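Local coordinates for protein Exo-poly-alpha-D-galacturonosidase (Thermotoga maritima, PDB 3JUR) that probably hydrolyses polygalacturonic acid, the pectin backbone, as a heat-adapted exopolygalacturonase of glycoside hydrolase family 28, at residues 8-16 with 280-288; 337-348 with 372-383. All coordinates share one frame; numbering follows the deposited sequence.

Near the N terminus the helix 6-16 lies down on a strand that the chain reaches only some 260 residues later; that is contact 1, and it closes a very long loop. Contact 2 opens after contact 1 has closed, so the two follow in series: segments 337-348 and 372-383, with only 23 residues between them, are equivalent strands of successive turns. Strand 309-320 runs between the two contacts, pairing with 280-291 on one edge and with 337-349 on the other. The N-terminal helix spans this gap, since I10 of contact 1 packs its CD1 3.4 Å from CE2 of F342 in contact 2. The contact centres are about 13 Å apart.

Contact 1 of 2, residues 8-16 with 280-288; sequences KKIEEEILN and SEYILVRDN
E11 reaches from the helix over L284 to R286, and its whole side chain is used. CB lies 4.1 Å from L284 CD1, CG 3.8 Å from L284 CD2, and CD 3.7 Å from L284 CD1, so the leucine's two methyls support the aliphatic part and the carboxylate carbon. With CG anti to the backbone N (chi1 167°) and the chain extended beyond it, OE2 meets R286 NH1 at 2.9 Å, in the guanidinium plane, while OE1 pairs with R315. Both oxygens of this buried carboxylate therefore have an arginine partner, which probably favours its charged form. R286 in turn gives its NE to E252, and L15 CD1 rests against NH1 at 3.6 Å. At the other end of the strand, E13 lays CG over one face of the Y282 ring in a CH-pi contact, 4.1 Å from CG to the centroid, and I10 CG2 comes in at the ring edge. Between these ends I14 pushes CD1 down on the backbone, 3.6 Å from Y282 C. The helix axis crosses the strand at 97°, packed on the outside of the right-handed parallel beta-helix characteristic of family 28.

Contact 2 of 2, residues 337-348 with 372-383; sequences YMENIFFIDNVA and VVRSVFVKNLKA
F343 O takes two donors: K379 N from the neighbouring strand at 3.1 Å and a water at 2.8 Å. The same water donates to K379 O, which also receives D345 N, and accepts from N346 N, so it ties the two strands together just where both end. There N380 ND2 reaches D345 OD1 at 2.8 Å. This oxygen lies in the amide plane of N380, but the donor meets it from above the carboxylate plane, the two planes standing 81° apart. N380 OD1, at the amide's other corner, accepts K382 NZ at 2.9 Å. A leucine in place of N380 is likely to leave D345 OD1 without its amide donor and the K382 ammonium without this acceptor. Further back, F342 and F377 lie side by side, CG in both anti to the carbonyl carbon, which turns them the same way. Their planes are 23° apart but slid until the rings barely overlap, with centroids 5.0 Å apart; L6 and A7 of helix 6-16 also pack on F342. On the opposite face I341 with V376 and F343 with V378 form buried rows, and N346 ND2, which bonds A314 O, sits over the F343 ring while its OD1 accepts N317 N. D345 and N380 share a left-handed backbone, and the in-register parallel pairing with like residues stacked marks successive coils of a right-handed parallel beta-helix.

Contact 1 of 2, residues 8-16 with 280-288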
loop_
_atom_site.group_PDB
_atom_site.type_symbol
_atom_site.label_atom_id
_atom_site.label_comp_id
_atom_site.label_asym_id
_atom_site.label_seq_id
_atom_site.Cartn_x
_atom_site.Cartn_y
_atom_site.Cartn_z
ATOM N N LYS D 8 26.687 10.405 9.910
ATOM C CA LYS D 8 27.488 9.836 10.992
ATOM C C LYS D 8 28.825 10.568 11.134
ATOM O O LYS D 8 29.218 10.921 12.248
ATOM C CB LYS D 8 27.704 8.333 10.792
ATOM C CG LYS D 8 28.493 7.650 11.914
ATOM C CD LYS D 8 28.827 6.220 11.554
ATOM C CE LYS D 8 30.017 5.686 12.356
ATOM N NZ LYS D 8 29.573 4.958 13.568
ATOM N N LYS D 9 29.497 10.820 10.009
ATOM C CA LYS D 9 30.782 11.538 10.008
ATOM C C LYS D 9 30.648 12.959 10.558
ATOM O O LYS D 9 31.535 13.439 11.259
ATOM C CB LYS D 9 31.413 11.577 8.606
ATOM C CG LYS D 9 31.706 10.214 7.983
ATOM C CD LYS D 9 32.981 9.599 8.532
ATOM C CE LYS D 9 33.135 8.159 8.070
ATOM N NZ LYS D 9 34.300 7.492 8.724
ATOM N N ILE D 10 29.544 13.631 10.242
ATOM C CA ILE D 10 29.311 14.971 10.771
ATOM C C ILE D 10 29.074 14.925 12.290
ATOM O O ILE D 10 29.665 15.716 13.028
ATOM C CB ILE D 10 28.182 15.718 10.010
ATOM C CG1 ILE D 10 28.578 15.888 8.539
ATOM C CG2 ILE D 10 27.918 17.101 10.630
ATOM C CD1 ILE D 10 27.430 16.277 7.636
ATOM N N GLU D 11 28.245 13.981 12.745
ATOM C CA GLU D 11 27.993 13.791 14.179
ATOM C C GLU D 11 29.296 13.508 14.947
ATOM O O GLU D 11 29.501 14.025 16.051
ATOM C CB GLU D 11 26.926 12.706 14.425
ATOM C CG GLU D 11 26.835 12.242 15.885
ATOM C CD GLU D 11 25.493 11.625 16.265
ATOM O OE1 GLU D 11 24.681 11.326 15.362
ATOM O OE2 GLU D 11 25.250 11.437 17.481
ATOM N N GLU D 12 30.180 12.720 14.335
ATOM C CA GLU D 12 31.506 12.417 14.882
ATOM C C GLU D 12 32.306 13.690 15.084
ATOM O O GLU D 12 32.847 13.928 16.158
ATOM C CB GLU D 12 32.283 11.549 13.900
ATOM C CG GLU D 12 32.783 10.254 14.457
ATOM C CD GLU D 12 31.848 9.117 14.109
ATOM O OE1 GLU D 12 30.776 9.040 14.746
ATOM O OE2 GLU D 12 32.176 8.326 13.196
ATOM N N GLU D 13 32.383 14.484 14.019
ATOM C CA GLU D 13 33.115 15.741 13.989
ATOM C C GLU D 13 32.630 16.708 15.074
ATOM O O GLU D 13 33.446 17.307 15.782
ATOM C CB GLU D 13 33.008 16.356 12.584
ATOM C CG GLU D 13 33.536 17.784 12.434
ATOM C CD GLU D 13 35.048 17.905 12.574
ATOM O OE1 GLU D 13 35.757 16.875 12.558
ATOM O OE2 GLU D 13 35.527 19.054 12.705
ATOM N N ILE D 14 31.309 16.844 15.206
ATOM C CA ILE D 14 30.717 17.662 16.261
ATOM C C ILE D 14 31.134 17.168 17.651
ATOM O O ILE D 14 31.620 17.951 18.472
ATOM C CB ILE D 14 29.160 17.725 16.158
ATOM C CG1 ILE D 14 28.738 18.309 14.805
ATOM C CG2 ILE D 14 28.589 18.576 17.292
ATOM C CD1 ILE D 14 27.303 18.037 14.403
ATOM N N LEU D 15 30.951 15.873 17.906
ATOM C CA LEU D 15 31.318 15.274 19.197
ATOM C C LEU D 15 32.815 15.390 19.522
ATOM O O LEU D 15 33.202 15.398 20.695
ATOM C CB LEU D 15 30.858 13.809 19.280
ATOM C CG LEU D 15 29.338 13.590 19.331
ATOM C CD1 LEU D 15 28.961 12.152 19.001
ATOM C CD2 LEU D 15 28.765 14.001 20.687
ATOM N N ASN D 16 33.649 15.486 18.490
ATOM C CA ASN D 16 35.090 15.653 18.688
ATOM C C ASN D 16 35.497 17.059 19.135
ATOM O O ASN D 16 36.596 17.252 19.652
ATOM C CB ASN D 16 35.876 15.242 17.432
ATOM C CG ASN D 16 35.981 13.728 17.272
ATOM O OD1 ASN D 16 35.890 12.978 18.246
ATOM N ND2 ASN D 16 36.182 13.274 16.038
ATOM N N SER D 280 25.954 29.348 11.155
ATOM C CA SER D 280 25.793 28.302 12.157
ATOM C C SER D 280 26.165 26.999 11.467
ATOM O O SER D 280 25.709 26.731 10.350
ATOM C CB SER D 280 24.358 28.219 12.676
ATOM O OG SER D 280 24.179 28.979 13.859
ATOM N N GLU D 281 27.002 26.199 12.121
ATOM C CA GLU D 281 27.504 24.968 11.523
ATOM C C GLU D 281 27.964 23.969 12.580
ATOM O O GLU D 281 28.404 24.354 13.669
ATOM C CB GLU D 281 28.628 25.259 10.513
ATOM C CG GLU D 281 29.830 25.980 11.097
ATOM C CD GLU D 281 30.944 26.205 10.088
ATOM O OE1 GLU D 281 31.840 27.044 10.378
ATOM O OE2 GLU D 281 30.928 25.544 9.024
ATOM N N TYR D 282 27.853 22.686 12.246
ATOM C CA TYR D 282 28.226 21.597 13.140
ATOM C C TYR D 282 27.394 21.636 14.417
ATOM O O TYR D 282 27.916 21.800 15.522
ATOM C CB TYR D 282 29.736 21.616 13.420
ATOM C CG TYR D 282 30.583 21.278 12.212
ATOM C CD1 TYR D 282 30.449 20.049 11.569
ATOM C CD2 TYR D 282 31.540 22.175 11.726
ATOM C CE1 TYR D 282 31.230 19.719 10.458
ATOM C CE2 TYR D 282 32.334 21.849 10.615
ATOM C CZ TYR D 282 32.160 20.620 9.990
ATOM O OH TYR D 282 32.927 20.278 8.899
ATOM N N ILE D 283 26.081 21.525 14.230
ATOM C CA ILE D 283 25.102 21.509 15.312
ATOM C C ILE D 283 24.468 20.123 15.347
ATOM O O ILE D 283 23.948 19.640 14.331
ATOM C CB ILE D 283 23.959 22.561 15.116
ATOM C CG1 ILE D 283 24.479 23.924 14.605
ATOM C CG2 ILE D 283 23.121 22.707 16.401
ATOM C CD1 ILE D 283 25.381 24.680 15.554
ATOM N N LEU D 284 24.528 19.492 16.518
ATOM C CA LEU D 284 23.964 18.172 16.726
ATOM C C LEU D 284 22.772 18.284 17.673
ATOM O O LEU D 284 22.899 18.795 18.785
ATOM C CB LEU D 284 25.029 17.207 17.277
ATOM C CG LEU D 284 24.628 15.760 17.574
ATOM C CD1 LEU D 284 24.150 15.039 16.299
ATOM C CD2 LEU D 284 25.798 15.024 18.196
ATOM N N VAL D 285 21.611 17.833 17.202
ATOM C CA VAL D 285 20.370 17.854 17.980
ATOM C C VAL D 285 19.875 16.408 18.092
ATOM O O VAL D 285 19.427 15.829 17.098
ATOM C CB VAL D 285 19.304 18.738 17.283
ATOM C CG1 VAL D 285 18.003 18.822 18.107
ATOM C CG2 VAL D 285 19.869 20.137 17.019
ATOM N N ARG D 286 19.976 15.811 19.281
ATOM C CA ARG D 286 19.644 14.385 19.410
ATOM C C ARG D 286 18.938 14.027 20.718
ATOM O O ARG D 286 19.136 14.689 21.750
ATOM C CB ARG D 286 20.907 13.527 19.240
ATOM C CG ARG D 286 21.923 13.712 20.352
ATOM C CD ARG D 286 23.177 12.886 20.118
ATOM N NE ARG D 286 24.001 12.827 21.317
ATOM C CZ ARG D 286 25.183 12.219 21.386
ATOM N NH1 ARG D 286 25.698 11.636 20.313
ATOM N NH2 ARG D 286 25.860 12.210 22.529
ATOM N N ASP D 287 18.134 12.960 20.666
ATOM C CA ASP D 287 17.466 12.396 21.851
ATOM C C ASP D 287 16.586 13.397 22.619
ATOM O O ASP D 287 16.461 13.305 23.848
ATOM C CB ASP D 287 18.494 11.767 22.821
ATOM C CG ASP D 287 19.448 10.804 22.132
ATOM O OD1 ASP D 287 18.988 9.939 21.351
ATOM O OD2 ASP D 287 20.667 10.913 22.386
ATOM N N ASN D 288 15.986 14.341 21.901
ATOM C CA ASN D 288 15.104 15.336 22.508
ATOM C C ASN D 288 13.640 14.976 22.370
ATOM O O ASN D 288 13.266 14.156 21.521
ATOM C CB ASN D 288 15.328 16.719 21.896
ATOM C CG ASN D 288 16.744 17.199 22.058
ATOM O OD1 ASN D 288 17.174 17.551 23.157
ATOM N ND2 ASN D 288 17.480 17.231 20.959
#

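Contact 2 of 2, residues 337-348 with 372-383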
loop_
_atom_site.group_PDB
_atom_site.type_symbol
_atom_site.label_atom_id
_atom_site.label_comp_id
_atom_site.label_asym_id
_atom_site.label_seq_id
_atom_site.Cartn_x
_atom_site.Cartn_y
_atom_site.Cartn_z
ATOM N N TYR D 337 22.780 30.666 2.687
ATOM C CA TYR D 337 22.497 29.285 2.300
ATOM C C TYR D 337 21.945 28.459 3.462
ATOM O O TYR D 337 22.125 28.808 4.631
ATOM C CB TYR D 337 23.754 28.609 1.716
ATOM C CG TYR D 337 24.948 28.607 2.649
ATOM C CD1 TYR D 337 25.101 27.605 3.614
ATOM C CD2 TYR D 337 25.921 29.609 2.573
ATOM C CE1 TYR D 337 26.190 27.598 4.479
ATOM C CE2 TYR D 337 27.019 29.611 3.442
ATOM C CZ TYR D 337 27.141 28.595 4.391
ATOM O OH TYR D 337 28.211 28.576 5.257
ATOM N N MET D 338 21.246 27.383 3.118
ATOM C CA MET D 338 20.933 26.293 4.033
ATOM C C MET D 338 21.278 25.031 3.271
ATOM O O MET D 338 20.756 24.801 2.174
ATOM C CB MET D 338 19.448 26.301 4.442
ATOM C CG MET D 338 19.017 27.575 5.162
ATOM S SD MET D 338 17.287 27.598 5.660
ATOM C CE MET D 338 16.492 27.879 4.086
ATOM N N GLU D 339 22.191 24.234 3.819
ATOM C CA GLU D 339 22.670 23.038 3.121
ATOM C C GLU D 339 23.287 22.006 4.056
ATOM O O GLU D 339 23.784 22.355 5.127
ATOM C CB GLU D 339 23.663 23.401 2.007
ATOM C CG GLU D 339 24.952 24.043 2.467
ATOM C CD GLU D 339 25.912 24.297 1.315
ATOM O OE1 GLU D 339 25.443 24.507 0.174
ATOM O OE2 GLU D 339 27.140 24.295 1.551
ATOM N N ASN D 340 23.265 20.745 3.627
ATOM C CA ASN D 340 23.739 19.633 4.440
ATOM C C ASN D 340 23.010 19.586 5.778
ATOM O O ASN D 340 23.628 19.680 6.851
ATOM C CB ASN D 340 25.264 19.686 4.627
ATOM C CG ASN D 340 26.009 18.828 3.624
ATOM O OD1 ASN D 340 25.411 18.216 2.737
ATOM N ND2 ASN D 340 27.329 18.757 3.777
ATOM N N ILE D 341 21.684 19.484 5.696
ATOM C CA ILE D 341 20.828 19.363 6.865
ATOM C C ILE D 341 20.337 17.916 6.896
ATOM O O ILE D 341 19.770 17.422 5.908
ATOM C CB ILE D 341 19.614 20.354 6.816
ATOM C CG1 ILE D 341 20.057 21.772 6.417
ATOM C CG2 ILE D 341 18.850 20.364 8.164
ATOM C CD1 ILE D 341 21.041 22.463 7.395
ATOM N N PHE D 342 20.574 17.242 8.019
ATOM C CA PHE D 342 20.290 15.821 8.149
ATOM C C PHE D 342 19.275 15.571 9.249
ATOM O O PHE D 342 19.528 15.869 10.412
ATOM C CB PHE D 342 21.583 15.039 8.434
ATOM C CG PHE D 342 22.583 15.107 7.325
ATOM C CD1 PHE D 342 22.641 14.107 6.365
ATOM C CD2 PHE D 342 23.457 16.184 7.228
ATOM C CE1 PHE D 342 23.566 14.167 5.331
ATOM C CE2 PHE D 342 24.381 16.261 6.186
ATOM C CZ PHE D 342 24.438 15.253 5.241
ATOM N N PHE D 343 18.133 15.013 8.860
ATOM C CA PHE D 343 16.997 14.789 9.749
ATOM C C PHE D 343 16.764 13.279 9.773
ATOM O O PHE D 343 16.042 12.744 8.928
ATOM C CB PHE D 343 15.772 15.548 9.208
ATOM C CG PHE D 343 14.661 15.728 10.201
ATOM C CD1 PHE D 343 14.802 16.602 11.281
ATOM C CD2 PHE D 343 13.458 15.043 10.045
ATOM C CE1 PHE D 343 13.758 16.773 12.206
ATOM C CE2 PHE D 343 12.420 15.204 10.951
ATOM C CZ PHE D 343 12.564 16.078 12.029
ATOM N N ILE D 344 17.391 12.603 10.739
ATOM C CA ILE D 344 17.541 11.142 10.721
ATOM C C ILE D 344 16.941 10.475 11.951
ATOM O O ILE D 344 17.167 10.926 13.073
ATOM C CB ILE D 344 19.058 10.738 10.695
ATOM C CG1 ILE D 344 19.849 11.564 9.667
ATOM C CG2 ILE D 344 19.244 9.222 10.475
ATOM C CD1 ILE D 344 19.430 11.359 8.224
ATOM N N ASP D 345 16.223 9.372 11.735
ATOM C CA ASP D 345 15.691 8.526 12.824
ATOM C C ASP D 345 14.693 9.237 13.735
ATOM O O ASP D 345 14.583 8.913 14.914
ATOM C CB ASP D 345 16.831 7.927 13.671
ATOM C CG ASP D 345 17.763 7.060 12.857
ATOM O OD1 ASP D 345 17.303 6.457 11.859
ATOM O OD2 ASP D 345 18.961 6.978 13.215
ATOM N N ASN D 346 13.955 10.187 13.182
ATOM C CA ASN D 346 13.030 10.975 13.986
ATOM C C ASN D 346 11.620 10.427 13.957
ATOM O O ASN D 346 11.246 9.711 13.027
ATOM C CB ASN D 346 13.071 12.442 13.563
ATOM C CG ASN D 346 14.425 13.080 13.827
ATOM O OD1 ASN D 346 14.892 13.110 14.960
ATOM N ND2 ASN D 346 15.057 13.592 12.780
ATOM N N VAL D 347 10.857 10.738 15.001
ATOM C CA VAL D 347 9.455 10.357 15.095
ATOM C C VAL D 347 8.634 11.626 15.292
ATOM O O VAL D 347 8.960 12.463 16.136
ATOM C CB VAL D 347 9.189 9.370 16.270
ATOM C CG1 VAL D 347 7.715 9.027 16.356
ATOM C CG2 VAL D 347 10.016 8.093 16.115
ATOM N N ALA D 348 7.579 11.777 14.502
ATOM C CA ALA D 348 6.666 12.906 14.645
ATOM C C ALA D 348 5.242 12.386 14.691
ATOM O O ALA D 348 4.785 11.733 13.763
ATOM C CB ALA D 348 6.852 13.904 13.509
ATOM N N VAL D 372 20.680 29.961 -1.307
ATOM C CA VAL D 372 21.023 28.630 -1.784
ATOM C C VAL D 372 20.389 27.635 -0.815
ATOM O O VAL D 372 20.725 27.631 0.366
ATOM C CB VAL D 372 22.561 28.421 -1.859
ATOM C CG1 VAL D 372 22.889 26.996 -2.312
ATOM C CG2 VAL D 372 23.213 29.448 -2.795
ATOM N N VAL D 373 19.446 26.830 -1.305
ATOM C CA VAL D 373 18.782 25.818 -0.468
ATOM C C VAL D 373 18.916 24.467 -1.155
ATOM O O VAL D 373 18.262 24.202 -2.179
ATOM C CB VAL D 373 17.285 26.153 -0.178
ATOM C CG1 VAL D 373 16.668 25.122 0.764
ATOM C CG2 VAL D 373 17.142 27.561 0.430
ATOM N N ARG D 374 19.800 23.630 -0.608
ATOM C CA ARG D 374 20.113 22.323 -1.195
ATOM C C ARG D 374 20.616 21.294 -0.184
ATOM O O ARG D 374 20.980 21.641 0.948
ATOM C CB ARG D 374 21.099 22.458 -2.363
ATOM C CG ARG D 374 22.039 23.640 -2.261
ATOM C CD ARG D 374 23.460 23.292 -1.864
ATOM N NE ARG D 374 24.306 23.060 -3.033
ATOM C CZ ARG D 374 25.565 23.473 -3.167
ATOM N NH1 ARG D 374 26.165 24.169 -2.210
ATOM N NH2 ARG D 374 26.231 23.193 -4.275
ATOM N N SER D 375 20.620 20.029 -0.604
ATOM C CA SER D 375 21.185 18.919 0.175
ATOM C C SER D 375 20.562 18.760 1.558
ATOM O O SER D 375 21.230 18.918 2.589
ATOM C CB SER D 375 22.710 19.049 0.257
ATOM O OG SER D 375 23.233 19.094 -1.053
ATOM N N VAL D 376 19.262 18.476 1.562
ATOM C CA VAL D 376 18.524 18.198 2.782
ATOM C C VAL D 376 18.130 16.726 2.728
ATOM O O VAL D 376 17.584 16.250 1.718
ATOM C CB VAL D 376 17.268 19.109 2.933
ATOM C CG1 VAL D 376 16.548 18.843 4.267
ATOM C CG2 VAL D 376 17.653 20.590 2.826
ATOM N N PHE D 377 18.437 16.007 3.805
ATOM C CA PHE D 377 18.284 14.560 3.844
ATOM C C PHE D 377 17.419 14.126 5.021
ATOM O O PHE D 377 17.724 14.416 6.188
ATOM C CB PHE D 377 19.664 13.875 3.872
ATOM C CG PHE D 377 20.596 14.367 2.798
ATOM C CD1 PHE D 377 20.500 13.878 1.496
ATOM C CD2 PHE D 377 21.547 15.345 3.076
ATOM C CE1 PHE D 377 21.350 14.353 0.487
ATOM C CE2 PHE D 377 22.403 15.824 2.077
ATOM C CZ PHE D 377 22.300 15.325 0.780
ATOM N N VAL D 378 16.312 13.466 4.689
ATOM C CA VAL D 378 15.409 12.910 5.671
ATOM C C VAL D 378 15.524 11.400 5.514
ATOM O O VAL D 378 15.316 10.847 4.426
ATOM C CB VAL D 378 13.942 13.376 5.462
ATOM C CG1 VAL D 378 13.008 12.684 6.460
ATOM C CG2 VAL D 378 13.814 14.890 5.604
ATOM N N LYS D 379 15.885 10.723 6.592
ATOM C CA LYS D 379 16.017 9.279 6.524
ATOM C C LYS D 379 15.442 8.660 7.779
ATOM O O LYS D 379 15.693 9.141 8.896
ATOM C CB LYS D 379 17.485 8.886 6.316
ATOM C CG LYS D 379 17.829 7.465 6.719
ATOM C CD LYS D 379 18.141 6.592 5.550
ATOM C CE LYS D 379 19.585 6.725 5.148
ATOM N NZ LYS D 379 19.993 5.613 4.245
ATOM N N ASN D 380 14.674 7.591 7.593
ATOM C CA ASN D 380 14.046 6.869 8.711
ATOM C C ASN D 380 13.151 7.760 9.573
ATOM O O ASN D 380 13.209 7.719 10.804
ATOM C CB ASN D 380 15.094 6.132 9.567
ATOM C CG ASN D 380 14.482 5.043 10.436
ATOM O OD1 ASN D 380 13.512 4.394 10.043
ATOM N ND2 ASN D 380 15.049 4.839 11.628
ATOM N N LEU D 381 12.331 8.573 8.908
ATOM C CA LEU D 381 11.297 9.346 9.588
ATOM C C LEU D 381 10.026 8.517 9.668
ATOM O O LEU D 381 9.618 7.874 8.694
ATOM C CB LEU D 381 11.036 10.683 8.874
ATOM C CG LEU D 381 9.795 11.524 9.239
ATOM C CD1 LEU D 381 9.876 12.052 10.681
ATOM C CD2 LEU D 381 9.616 12.669 8.252
ATOM N N LYS D 382 9.422 8.504 10.848
ATOM C CA LYS D 382 8.108 7.916 11.025
ATOM C C LYS D 382 7.203 9.029 11.518
ATOM O O LYS D 382 7.458 9.636 12.579
ATOM C CB LYS D 382 8.161 6.741 12.001
ATOM C CG LYS D 382 9.023 5.587 11.488
ATOM C CD LYS D 382 8.974 4.393 12.406
ATOM C CE LYS D 382 10.336 3.711 12.527
ATOM N NZ LYS D 382 10.993 3.468 11.223
ATOM N N ALA D 383 6.176 9.333 10.729
ATOM C CA ALA D 383 5.326 10.469 11.032
ATOM C C ALA D 383 3.856 10.230 10.792
ATOM O O ALA D 383 3.443 9.448 9.930
ATOM C CB ALA D 383 5.788 11.751 10.279
HETATM O O HOH W 1 14.062 11.376 10.298
#